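Side-chain contact in extracellular sialidase/neuraminidase, putative (Aspergillus fumigatus, PDB 2XZI), which acts as a secreted KDNase of the sialidase family, hydrolysing glycosides of deaminoneuraminic acid (Kdn): residues 60-65 with 366-371. Numbering follows the deposited sequence.
With KDM (deamino-alpha-neuraminic acid), chain C; KDM (deamino-alpha-neuraminic acid), chain D.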
loop_
_atom_site.group_PDB
_atom_site.type_symbol
_atom_site.label_atom_id
_atom_site.label_comp_id
_atom_site.label_asym_id
_atom_site.label_seq_id
_atom_site.Cartn_x
_atom_site.Cartn_y
_atom_site.Cartn_z
ATOM N N HIS A 60 14.488 -8.297 -11.803
ATOM C CA HIS A 60 15.940 -8.437 -11.926
ATOM C C HIS A 60 16.761 -7.716 -10.888
ATOM O O HIS A 60 17.897 -8.116 -10.627
ATOM C CB HIS A 60 16.397 -8.002 -13.310
ATOM C CG HIS A 60 15.662 -8.685 -14.420
ATOM N ND1 HIS A 60 15.706 -10.051 -14.614
ATOM C CD2 HIS A 60 14.850 -8.192 -15.384
ATOM C CE1 HIS A 60 14.949 -10.368 -15.651
ATOM N NE2 HIS A 60 14.427 -9.259 -16.140
ATOM N N THR A 61 16.214 -6.633 -10.338
ATOM C CA THR A 61 16.911 -5.827 -9.339
ATOM C C THR A 61 15.827 -5.279 -8.426
ATOM O O THR A 61 14.636 -5.548 -8.634
ATOM C CB THR A 61 17.657 -4.624 -9.960
ATOM O OG1 THR A 61 16.698 -3.655 -10.388
ATOM C CG2 THR A 61 18.550 -5.041 -11.145
ATOM N N ASN A 62 16.225 -4.475 -7.445
ATOM C CA ASN A 62 15.237 -3.847 -6.561
ATOM C C ASN A 62 14.759 -2.486 -7.089
ATOM O O ASN A 62 14.020 -1.773 -6.398
ATOM C CB ASN A 62 15.787 -3.717 -5.132
ATOM C CG ASN A 62 16.979 -2.774 -5.040
ATOM O OD1 ASN A 62 17.085 -1.812 -5.797
ATOM N ND2 ASN A 62 17.853 -3.028 -4.080
ATOM N N GLN A 63 15.179 -2.111 -8.299
ATOM C CA GLN A 63 14.900 -0.773 -8.837
ATOM C C GLN A 63 13.437 -0.553 -9.192
ATOM O O GLN A 63 12.693 -1.499 -9.415
ATOM C CB GLN A 63 15.804 -0.465 -10.039
ATOM C CG GLN A 63 17.281 -0.425 -9.648
ATOM C CD GLN A 63 18.220 -0.591 -10.830
ATOM O OE1 GLN A 63 18.042 -1.478 -11.658
ATOM N NE2 GLN A 63 19.236 0.264 -10.901
ATOM N N ASP A 64 13.042 0.718 -9.235
ATOM C CA ASP A 64 11.649 1.119 -9.475
ATOM C C ASP A 64 11.238 0.998 -10.938
ATOM O O ASP A 64 10.050 1.088 -11.260
ATOM C CB ASP A 64 11.419 2.595 -9.103
ATOM C CG ASP A 64 11.733 2.936 -7.648
ATOM O OD1 ASP A 64 11.929 2.052 -6.802
ATOM O OD2 ASP A 64 11.796 4.154 -7.365
ATOM N N PHE A 65 12.223 0.862 -11.822
ATOM C CA PHE A 65 11.995 0.830 -13.264
ATOM C C PHE A 65 12.488 -0.511 -13.797
ATOM O O PHE A 65 13.148 -1.273 -13.077
ATOM C CB PHE A 65 12.770 1.970 -13.944
ATOM C CG PHE A 65 14.235 1.973 -13.595
ATOM C CD1 PHE A 65 15.149 1.207 -14.330
ATOM C CD2 PHE A 65 14.698 2.715 -12.516
ATOM C CE1 PHE A 65 16.508 1.187 -13.988
ATOM C CE2 PHE A 65 16.059 2.696 -12.169
ATOM C CZ PHE A 65 16.956 1.923 -12.904
ATOM N N SER A 366 20.400 -5.253 -3.563
ATOM C CA SER A 366 19.876 -5.549 -2.238
ATOM C C SER A 366 18.487 -6.192 -2.325
ATOM O O SER A 366 17.530 -5.597 -2.844
ATOM C CB SER A 366 19.865 -4.308 -1.355
ATOM O OG SER A 366 21.191 -3.990 -0.940
ATOM N N TYR A 367 18.394 -7.428 -1.854
ATOM C CA TYR A 367 17.152 -8.193 -1.910
ATOM C C TYR A 367 16.086 -7.592 -1.003
ATOM O O TYR A 367 16.342 -7.270 0.154
ATOM C CB TYR A 367 17.418 -9.652 -1.540
ATOM C CG TYR A 367 18.299 -10.358 -2.558
ATOM C CD1 TYR A 367 17.765 -10.858 -3.750
ATOM C CD2 TYR A 367 19.675 -10.505 -2.333
ATOM C CE1 TYR A 367 18.573 -11.494 -4.692
ATOM C CE2 TYR A 367 20.489 -11.141 -3.273
ATOM C CZ TYR A 367 19.930 -11.619 -4.447
ATOM O OH TYR A 367 20.737 -12.250 -5.383
ATOM N N ARG A 368 14.884 -7.446 -1.556
ATOM C CA ARG A 368 13.778 -6.894 -0.782
ATOM C C ARG A 368 12.673 -7.919 -0.630
ATOM O O ARG A 368 12.276 -8.566 -1.604
ATOM C CB ARG A 368 13.210 -5.646 -1.455
ATOM C CG ARG A 368 14.240 -4.634 -1.871
ATOM C CD ARG A 368 15.028 -4.082 -0.682
ATOM N NE ARG A 368 15.860 -2.951 -1.083
ATOM C CZ ARG A 368 15.413 -1.698 -1.177
ATOM N NH1 ARG A 368 14.140 -1.407 -0.880
ATOM N NH2 ARG A 368 16.236 -0.730 -1.571
ATOM N N ALA A 369 12.181 -8.066 0.601
ATOM C CA ALA A 369 11.113 -9.014 0.923
ATOM C C ALA A 369 9.947 -8.284 1.588
ATOM O O ALA A 369 10.084 -7.131 1.979
ATOM C CB ALA A 369 11.626 -10.143 1.811
ATOM N N ILE A 370 8.812 -8.962 1.703
ATOM C CA ILE A 370 7.656 -8.382 2.383
ATOM C C ILE A 370 7.164 -9.287 3.508
ATOM O O ILE A 370 6.922 -10.471 3.304
ATOM C CB ILE A 370 6.521 -8.008 1.385
ATOM C CG1 ILE A 370 7.039 -7.003 0.355
ATOM C CG2 ILE A 370 5.323 -7.453 2.138
ATOM C CD1 ILE A 370 6.067 -6.717 -0.814
ATOM N N ILE A 371 7.035 -8.695 4.692
ATOM C CA ILE A 371 6.601 -9.385 5.901
ATOM C C ILE A 371 5.102 -9.210 6.071
ATOM O O ILE A 371 4.576 -8.124 5.800
ATOM C CB ILE A 371 7.325 -8.805 7.154
ATOM C CG1 ILE A 371 8.851 -8.929 7.064
ATOM C CG2 ILE A 371 6.770 -9.399 8.467
ATOM C CD1 ILE A 371 9.357 -10.153 6.399
HETATM C C2 KDM C . 10.346 4.911 -4.266
HETATM C C1 KDM C . 10.869 4.865 -2.835
HETATM C C3 KDM C . 9.614 3.603 -4.616
HETATM C C4 KDM C . 8.516 3.783 -5.706
HETATM C C5 KDM C . 8.602 5.097 -6.492
HETATM C C6 KDM C . 8.584 6.285 -5.498
HETATM C C7 KDM C . 8.903 7.634 -6.162
HETATM C C8 KDM C . 8.688 8.789 -5.166
HETATM C C9 KDM C . 9.049 10.123 -5.795
HETATM O O5 KDM C . 7.534 5.192 -7.469
HETATM O O1A KDM C . 11.053 3.746 -2.302
HETATM O O1B KDM C . 11.093 5.981 -2.307
HETATM O O4 KDM C . 8.628 2.693 -6.622
HETATM O O6 KDM C . 9.519 6.110 -4.382
HETATM O O7 KDM C . 10.263 7.625 -6.602
HETATM O O8 KDM C . 7.315 8.859 -4.758
HETATM O O9 KDM C . 8.111 10.369 -6.856
HETATM O O2 KDM C . 11.519 5.056 -5.077
HETATM C C2 KDM D . 17.932 2.928 4.399
HETATM C C1 KDM D . 16.753 3.838 4.819
HETATM C C3 KDM D . 17.864 1.557 5.110
HETATM C C4 KDM D . 16.700 0.700 4.569
HETATM C C5 KDM D . 16.717 0.636 3.032
HETATM C C6 KDM D . 16.778 2.055 2.424
HETATM C C7 KDM D . 16.854 2.237 0.893
HETATM C C8 KDM D . 16.864 3.746 0.530
HETATM C C9 KDM D . 17.014 4.047 -0.979
HETATM O O5 KDM D . 15.548 -0.048 2.553
HETATM O O1A KDM D . 16.223 4.541 3.925
HETATM O O1B KDM D . 16.406 3.814 6.023
HETATM O O4 KDM D . 16.805 -0.616 5.124
HETATM O O6 KDM D . 17.958 2.729 2.965
HETATM O O7 KDM D . 18.038 1.606 0.381
HETATM O O8 KDM D . 15.677 4.379 1.028
HETATM O O9 KDM D . 16.417 3.023 -1.786
HETATM O O2 KDM D . 19.170 3.561 4.753
#
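N62 reaches from the loop joining strands 51-58 and 68-74 to the chain entering strand 368-375, bringing two blades of the sialidase beta-propeller together beside the sugar sites. N62 ND2 donates to the backbone O of S366 at 2.9 Å. The bond is well aligned (N-H...O angle 163°): the oxygen sits nearly in the amide plane, and the nitrogen lies in the carbonyl plane on a lone pair. ND2 also bonds to the carbonyl of G363, so backbone acceptors grip this buried amide and set its rotation. The torsion that places it there puts CG between the backbone N and carbonyl carbon (chi1 65°).

R368 crosses N62 at a slant, its chain bent by the turn about CB-CG, with R368 CG 3.7 Å from N62 CB. Amide and guanidinium planes are 56° apart, so they do not stack. N62 ND2 and R368 NE, 3.6 Å apart, are both donors and only touch, ND2 serving S366 and G363 and NE salt-bridged to D356. N62 CB lies off-centre over one guanidinium face, toward NE, and O5 of the chain D KDM off-centre over the opposite one. D356 also hydrogen-bonds that sugar, making it a shared partner of arginine and ligand.

Farther along the loop, D64 faces the other KDM, chain C. Its OD1 is salt-bridged to R58, which also bonds N62 O, while D64 OD2 accepts a very short 2.5 Å hydrogen bond from O2 of the chain C KDM.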